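Local atomic coordinates of glucose dehydrogenase (Serratia sp. FS14, PDB entry 7CDY), a protein that adopts the beta-propeller fold of the glucose/sorbosone dehydrogenase family and carries a bound calcium ion. Residues 192-197 / 266-271; 291-296 / 316-321. One frame throughout, in Å; residues are numbered along the deposited sequence. Where two conformers were deposited one is given.

Contact 1 of 2, residues 192-197 / 266-271; sequences NPQGLA and GLSGMA
Gly269 donates its backbone N-H to the carbonyl oxygen of Gln194, and this is the one direct hydrogen bond between residues 192-197 and 266-271. The N to O distance is 2.9 Å and the bond is nearly straight at the hydrogen (169°), although the donor is tilted from the carbonyl plane. Beside it a water links Gln194 N to Leu267 O, accepting from the first at 2.9 Å and donating to the second.

Further along, Met270 makes the side-chain contact. In one of its two conformers, its CG sits between the backbone N and the carbonyl carbon (chi1 80°), and CG meets Ala197 CB at 3.6 Å. With chi1 in that position and the chain extended at chi2, SD lies against the Gly195-Leu196 peptide, 3.5 Å from Gly195 C. Met270 also touches His208, Leu285 and Ile287.

The amide of Gln194 and the hydroxyl of Ser268 come near each other without bonding, OE1 to OG being 3.8 Å. Each is held from elsewhere, Gln194 OE1 by His210 NE2 and Ser268 OG by Arg320 O, so both oxygens have partners. Behind strand 192-198, Gln194 and Gly195 together face His208 in a classic beta bulge, and His208 NE2 reaches across to Gly269 O.

The strands run almost parallel, their short axes 10° apart and 4.8 Å at closest approach, yet each starts its own antiparallel sheet. Adjacent first strands lining up in this way near the middle of the molecule are what a beta-propeller has where neighbouring blades meet around its axis.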
ATOM      1  N   ASN A 192      -7.054   0.938   7.750  1.00  9.47           N
ATOM      2  CA  ASN A 192      -6.418   1.727   6.698  1.00  8.79           C
ATOM      3  C   ASN A 192      -5.115   1.068   6.290  1.00  8.91           C
ATOM      4  O   ASN A 192      -4.055   1.329   6.877  1.00  9.77           O
ATOM      5  CB  ASN A 192      -6.168   3.176   7.107  1.00 10.97           C
ATOM      6  CG  ASN A 192      -5.782   4.013   5.920  1.00 10.32           C
ATOM      7  OD1 ASN A 192      -6.229   3.742   4.807  1.00 12.85           O
ATOM      8  ND2 ASN A 192      -4.948   5.023   6.137  1.00 15.05           N
ATOM      9  N   PRO A 193      -5.159   0.199   5.279  1.00  8.17           N
ATOM     10  CA  PRO A 193      -3.967  -0.577   4.892  1.00  9.50           C
ATOM     11  C   PRO A 193      -3.036   0.236   4.009  1.00  9.14           C
ATOM     12  O   PRO A 193      -3.414   0.659   2.912  1.00 12.51           O
ATOM     13  CB  PRO A 193      -4.551  -1.773   4.128  1.00  8.74           C
ATOM     14  CG  PRO A 193      -5.895  -1.288   3.625  1.00 18.19           C
ATOM     15  CD  PRO A 193      -6.384  -0.232   4.578  1.00 10.79           C
ATOM     16  N   GLN A 194      -1.797   0.417   4.473  1.00  8.80           N
ATOM     17  CA  GLN A 194      -0.770   1.071   3.677  1.00  8.50           C
ATOM     18  C   GLN A 194       0.424   0.152   3.429  1.00  8.53           C
ATOM     19  O   GLN A 194       1.515   0.623   3.081  1.00  9.57           O
ATOM     20  CB  GLN A 194      -0.384   2.438   4.251  1.00 10.24           C
ATOM     21  CG  GLN A 194      -1.535   3.459   4.125  1.00 12.43           C
ATOM     22  CD  GLN A 194      -1.172   4.865   4.567  1.00 12.25           C
ATOM     23  OE1 GLN A 194      -0.261   5.064   5.365  1.00 14.67           O
ATOM     24  NE2 GLN A 194      -1.891   5.850   4.036  1.00 16.10           N
ATOM     25  N   GLY A 195       0.220  -1.164   3.531  1.00  8.62           N
ATOM     26  CA  GLY A 195       1.225  -2.124   3.126  1.00  9.45           C
ATOM     27  C   GLY A 195       0.570  -3.324   2.477  1.00  7.94           C
ATOM     28  O   GLY A 195      -0.432  -3.829   2.997  1.00  8.89           O
ATOM     29  N   LEU A 196       1.127  -3.790   1.361  1.00  9.79           N
ATOM     30  CA  LEU A 196       0.577  -4.954   0.669  1.00  9.19           C
ATOM     31  C   LEU A 196       1.679  -5.554  -0.187  1.00  9.23           C
ATOM     32  O   LEU A 196       2.216  -4.870  -1.064  1.00 10.13           O
ATOM     33  CB  LEU A 196      -0.600  -4.519  -0.207  1.00  9.67           C
ATOM     34  CG  LEU A 196      -1.481  -5.629  -0.773  1.00  8.75           C
ATOM     35  CD1 LEU A 196      -2.288  -6.297   0.332  1.00 10.29           C
ATOM     36  CD2 LEU A 196      -2.412  -5.062  -1.851  1.00 11.21           C
ATOM     37  N   ALA A 197       2.005  -6.823   0.029  1.00  9.80           N
ATOM     38  CA  ALA A 197       3.120  -7.388  -0.721  1.00  9.89           C
ATOM     39  C   ALA A 197       3.028  -8.904  -0.776  1.00 10.28           C
ATOM     40  O   ALA A 197       2.525  -9.548   0.147  1.00 11.92           O
ATOM     41  CB  ALA A 197       4.465  -6.967  -0.124  1.00 11.91           C
ATOM     42  N   GLY A 266       3.119   3.816  12.855  1.00  9.27           N
ATOM     43  CA  GLY A 266       2.599   4.405  11.638  1.00 10.37           C
ATOM     44  C   GLY A 266       3.071   3.637  10.418  1.00  9.34           C
ATOM     45  O   GLY A 266       3.750   4.202   9.559  1.00  8.60           O
ATOM     46  N   LEU A 267       2.704   2.357  10.318  1.00  9.18           N
ATOM     47  CA  LEU A 267       3.252   1.486   9.282  1.00  8.71           C
ATOM     48  C   LEU A 267       2.881   1.973   7.888  1.00  9.04           C
ATOM     49  O   LEU A 267       1.716   2.262   7.605  1.00  9.22           O
ATOM     50  CB  LEU A 267       2.716   0.068   9.455  1.00  9.15           C
ATOM     51  CG  LEU A 267       2.807  -0.577  10.837  1.00  8.26           C
ATOM     52  CD1 LEU A 267       2.207  -1.971  10.772  1.00 10.29           C
ATOM     53  CD2 LEU A 267       4.242  -0.616  11.367  1.00 10.02           C
ATOM     54  N   SER A 268       3.874   2.018   7.003  1.00  8.97           N
ATOM     55  CA  SER A 268       3.656   2.473   5.635  1.00  9.31           C
ATOM     56  C   SER A 268       4.720   1.872   4.740  1.00  8.78           C
ATOM     57  O   SER A 268       5.917   2.040   4.997  1.00  9.49           O
ATOM     58  CB  SER A 268       3.734   3.998   5.580  1.00  9.05           C
ATOM     59  OG  SER A 268       3.329   4.481   4.315  1.00  9.96           O
ATOM     60  N   GLY A 269       4.289   1.185   3.683  1.00  9.12           N
ATOM     61  CA  GLY A 269       5.251   0.544   2.803  1.00  9.82           C
ATOM     62  C   GLY A 269       5.690  -0.804   3.337  1.00  9.24           C
ATOM     63  O   GLY A 269       5.782  -1.007   4.555  1.00  9.39           O
ATOM     64  N   MET A 270       5.937  -1.760   2.447  0.64 10.35           N
ATOM     65  CA  MET A 270       6.422  -3.055   2.899  0.64 11.67           C
ATOM     66  C   MET A 270       7.076  -3.784   1.739  0.64  9.36           C
ATOM     67  O   MET A 270       6.574  -3.754   0.613  0.64  9.99           O
ATOM     68  CB  MET A 270       5.327  -3.918   3.561  0.64 17.83           C
ATOM     69  CG  MET A 270       4.400  -4.643   2.600  0.64 16.33           C
ATOM     70  SD  MET A 270       3.063  -5.598   3.382  0.64 11.23           S
ATOM     71  CE  MET A 270       3.955  -6.883   4.249  0.64 20.18           C
ATOM     72  N   ALA A 271       8.193  -4.437   2.034  1.00  9.80           N
ATOM     73  CA  ALA A 271       8.952  -5.190   1.042  1.00 11.42           C
ATOM     74  C   ALA A 271       9.658  -6.358   1.711  1.00  9.20           C
ATOM     75  O   ALA A 271      10.303  -6.180   2.747  1.00 11.12           O
ATOM     76  CB  ALA A 271       9.992  -4.305   0.348  1.00 12.60           C
TER
HETATM   77  O   HOH W   1      -0.409   0.416   7.031  1.00 10.10           O

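Contact 2 of 2, residues 291-296 / 316-321; sequences AQKALI and GERIRE
Lys293 and Ala294 form the G1 bulge, facing Ala289, of the turn between strands 284-289 and 294-301, and they pack on Glu317 and Ile319 as the chain enters strand 319-324. Lys293 takes left-handed backbone angles (55°/58°), and its CA comes within 3.1 Å of Glu317 O. Its CB touches the same oxygen at 3.3 Å. From there the side chain runs out fully extended: CD passes Gly316 O at 3.7 Å, while CG and Arg318 CG meet alkyl to alkyl at 4.0 Å, the two long chains crossing at a slant. The guanidinium of Arg318 turns elsewhere, to a salt bridge with Asp335.

This is the seam between two propeller blades, a hairpin turn of one laid against the lead-in to the first strand of the next, and Ile319 also shares a backbone hydrogen bond with Ala289. On the inner side CG1 of Ile319 presses on Ala294 O at 3.3 Å, and the side chain also touches Leu332 and Thr334 of its own blade.

Toward the open end, water joins the polar groups. One molecule accepts from Lys293 NZ at 2.7 Å and donates to Gly316 O; a second accepts from Gly316 N at 2.8 Å and lies beside Lys293 O.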
ATOM      1  N   ALA A 291       5.109   7.829  11.822  1.00 11.37           N
ATOM      2  CA  ALA A 291       5.119   8.584  13.071  1.00 13.04           C
ATOM      3  C   ALA A 291       6.436   8.412  13.813  1.00 13.03           C
ATOM      4  O   ALA A 291       6.954   9.380  14.390  1.00 14.95           O
ATOM      5  CB  ALA A 291       3.941   8.159  13.947  1.00 13.53           C
ATOM      6  N   GLN A 292       7.003   7.207  13.808  1.00 10.76           N
ATOM      7  CA  GLN A 292       8.262   6.964  14.505  1.00 12.34           C
ATOM      8  C   GLN A 292       9.491   7.223  13.640  1.00 12.39           C
ATOM      9  O   GLN A 292      10.616   7.082  14.134  1.00 13.06           O
ATOM     10  CB  GLN A 292       8.289   5.564  15.138  1.00 13.07           C
ATOM     11  CG  GLN A 292       7.455   5.493  16.411  1.00 12.43           C
ATOM     12  CD  GLN A 292       7.336   4.095  16.976  1.00 11.80           C
ATOM     13  OE1 GLN A 292       8.066   3.187  16.579  1.00 17.94           O
ATOM     14  NE2 GLN A 292       6.397   3.908  17.903  1.00 12.61           N
ATOM     15  N   LYS A 293       9.311   7.611  12.380  1.00 11.73           N
ATOM     16  CA  LYS A 293      10.394   8.112  11.525  1.00 10.70           C
ATOM     17  C   LYS A 293      11.555   7.119  11.451  1.00 11.87           C
ATOM     18  O   LYS A 293      12.700   7.417  11.801  1.00 12.72           O
ATOM     19  CB  LYS A 293      10.866   9.503  11.973  1.00 11.23           C
ATOM     20  CG  LYS A 293       9.771  10.542  11.969  1.00 13.09           C
ATOM     21  CD  LYS A 293      10.261  11.890  12.483  1.00 13.18           C
ATOM     22  CE  LYS A 293       9.133  12.907  12.494  1.00 24.34           C
ATOM     23  NZ  LYS A 293       9.610  14.248  12.931  1.00 29.52           N
ATOM     24  N   ALA A 294      11.244   5.910  10.996  1.00 11.14           N
ATOM     25  CA  ALA A 294      12.221   4.831  11.029  1.00 12.60           C
ATOM     26  C   ALA A 294      11.846   3.754  10.022  1.00 10.83           C
ATOM     27  O   ALA A 294      10.789   3.799   9.385  1.00 11.17           O
ATOM     28  CB  ALA A 294      12.353   4.240  12.438  1.00 12.87           C
ATOM     29  N   LEU A 295      12.740   2.783   9.890  1.00 10.44           N
ATOM     30  CA  LEU A 295      12.522   1.599   9.077  1.00  9.47           C
ATOM     31  C   LEU A 295      12.532   0.384   9.992  1.00 12.56           C
ATOM     32  O   LEU A 295      13.460   0.215  10.789  1.00 12.40           O
ATOM     33  CB  LEU A 295      13.629   1.486   8.034  1.00 11.28           C
ATOM     34  CG  LEU A 295      13.573   0.284   7.091  1.00 10.77           C
ATOM     35  CD1 LEU A 295      12.340   0.355   6.184  1.00 11.82           C
ATOM     36  CD2 LEU A 295      14.848   0.234   6.257  1.00 14.81           C
ATOM     37  N   ILE A 296      11.495  -0.435   9.899  1.00 10.95           N
ATOM     38  CA  ILE A 296      11.341  -1.627  10.720  1.00  9.80           C
ATOM     39  C   ILE A 296      11.797  -2.829   9.911  1.00 11.35           C
ATOM     40  O   ILE A 296      11.424  -2.973   8.740  1.00 11.01           O
ATOM     41  CB  ILE A 296       9.872  -1.790  11.146  1.00 10.26           C
ATOM     42  CG1 ILE A 296       9.444  -0.616  12.022  1.00 12.06           C
ATOM     43  CG2 ILE A 296       9.660  -3.119  11.844  1.00 12.67           C
ATOM     44  CD1 ILE A 296       7.934  -0.501  12.184  1.00 13.84           C
ATOM     45  N   GLY A 316      15.290  11.196  11.276  1.00 12.05           N
ATOM     46  CA  GLY A 316      14.207  12.154  11.367  1.00 13.78           C
ATOM     47  C   GLY A 316      13.297  12.215  10.161  1.00 12.51           C
ATOM     48  O   GLY A 316      12.602  13.219   9.986  1.00 14.25           O
ATOM     49  N   GLU A 317      13.256  11.163   9.343  1.00 12.18           N
ATOM     50  CA  GLU A 317      12.440  11.132   8.136  1.00 12.55           C
ATOM     51  C   GLU A 317      11.287  10.144   8.287  1.00 11.60           C
ATOM     52  O   GLU A 317      11.478   9.011   8.744  1.00 11.39           O
ATOM     53  CB  GLU A 317      13.311  10.785   6.927  1.00 13.70           C
ATOM     54  CG  GLU A 317      14.347  11.874   6.646  1.00 16.80           C
ATOM     55  CD  GLU A 317      15.392  11.506   5.605  1.00 18.32           C
ATOM     56  OE1 GLU A 317      15.810  12.416   4.855  1.00 21.00           O
ATOM     57  OE2 GLU A 317      15.820  10.342   5.539  1.00 18.83           O
ATOM     58  N   ARG A 318      10.092  10.588   7.897  1.00 11.84           N
ATOM     59  CA  ARG A 318       8.908   9.740   7.858  1.00 10.44           C
ATOM     60  C   ARG A 318       9.011   8.799   6.666  1.00  9.42           C
ATOM     61  O   ARG A 318       9.063   9.254   5.520  1.00 11.99           O
ATOM     62  CB  ARG A 318       7.683  10.632   7.695  1.00 11.00           C
ATOM     63  CG  ARG A 318       7.464  11.572   8.879  1.00 12.24           C
ATOM     64  CD  ARG A 318       6.500  12.698   8.530  1.00 15.81           C
ATOM     65  NE  ARG A 318       5.296  12.234   7.840  1.00 20.08           N
ATOM     66  CZ  ARG A 318       4.229  11.728   8.454  1.00 18.06           C
ATOM     67  NH1 ARG A 318       4.210  11.607   9.776  1.00 19.36           N
ATOM     68  NH2 ARG A 318       3.179  11.334   7.745  1.00 20.61           N
ATOM     69  N   ILE A 319       9.047   7.492   6.909  1.00  9.94           N
ATOM     70  CA  ILE A 319       9.261   6.527   5.829  1.00  9.89           C
ATOM     71  C   ILE A 319       7.907   6.079   5.284  1.00 10.13           C
ATOM     72  O   ILE A 319       7.138   5.410   5.979  1.00 10.13           O
ATOM     73  CB  ILE A 319      10.132   5.344   6.268  1.00  9.59           C
ATOM     74  CG1 ILE A 319      11.487   5.829   6.816  1.00 11.53           C
ATOM     75  CG2 ILE A 319      10.339   4.379   5.099  1.00 10.93           C
ATOM     76  CD1 ILE A 319      12.223   6.810   5.909  1.00 14.27           C
ATOM     77  N   ARG A 320       7.623   6.463   4.041  1.00  9.25           N
ATOM     78  CA  ARG A 320       6.329   6.258   3.405  1.00  8.66           C
ATOM     79  C   ARG A 320       6.286   5.024   2.513  1.00  9.51           C
ATOM     80  O   ARG A 320       5.229   4.381   2.389  1.00  9.42           O
ATOM     81  CB  ARG A 320       6.005   7.500   2.562  1.00  9.28           C
ATOM     82  CG  ARG A 320       4.901   7.362   1.507  1.00  9.86           C
ATOM     83  CD  ARG A 320       3.497   7.227   2.092  1.00 10.05           C
ATOM     84  NE  ARG A 320       3.024   8.447   2.740  1.00 10.00           N
ATOM     85  CZ  ARG A 320       1.958   8.498   3.536  1.00 12.45           C
ATOM     86  NH1 ARG A 320       1.254   7.402   3.788  1.00 13.16           N
ATOM     87  NH2 ARG A 320       1.604   9.644   4.097  1.00 14.36           N
ATOM     88  N   GLU A 321       7.402   4.677   1.880  1.00  8.38           N
ATOM     89  CA  GLU A 321       7.424   3.626   0.869  1.00  8.95           C
ATOM     90  C   GLU A 321       8.706   2.829   1.021  1.00  9.35           C
ATOM     91  O   GLU A 321       9.751   3.394   1.361  1.00 10.79           O
ATOM     92  CB  GLU A 321       7.389   4.243  -0.545  1.00 10.56           C
ATOM     93  CG  GLU A 321       7.537   3.242  -1.718  1.00 12.01           C
ATOM     94  CD  GLU A 321       6.303   2.367  -1.909  1.00 11.75           C
ATOM     95  OE1 GLU A 321       5.856   1.722  -0.937  1.00 11.82           O
ATOM     96  OE2 GLU A 321       5.769   2.308  -3.040  1.00 11.81           O
TER
HETATM   97  O   HOH W   2      14.092   9.397  13.027  1.00 14.27           O
HETATM   98  O   HOH W   3      11.970  15.196  11.969  1.00 36.56           O

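In the fold
Going from the N terminus, strand 192-198 opens a blade whose remaining strands, with the calcium ligands Glu217 and Tyr227, lie within the 68 residues before contact 1 closes on strand 267-273. That strand opens the next blade. Contact 2 starts at this blade's turn 291-293 and closes a loop of only 19 intervening residues, mostly strand, at the start of 319-324. The two loops follow in series, neither nested nor crossed, and together they tie three successive blades. They also touch: Leu267 CD2 lies 3.8 Å from Ile296 CD1, and Ser268 CB packs on Ile319 O. Contact 1 lies near the centre of the chain, contact 2 further out.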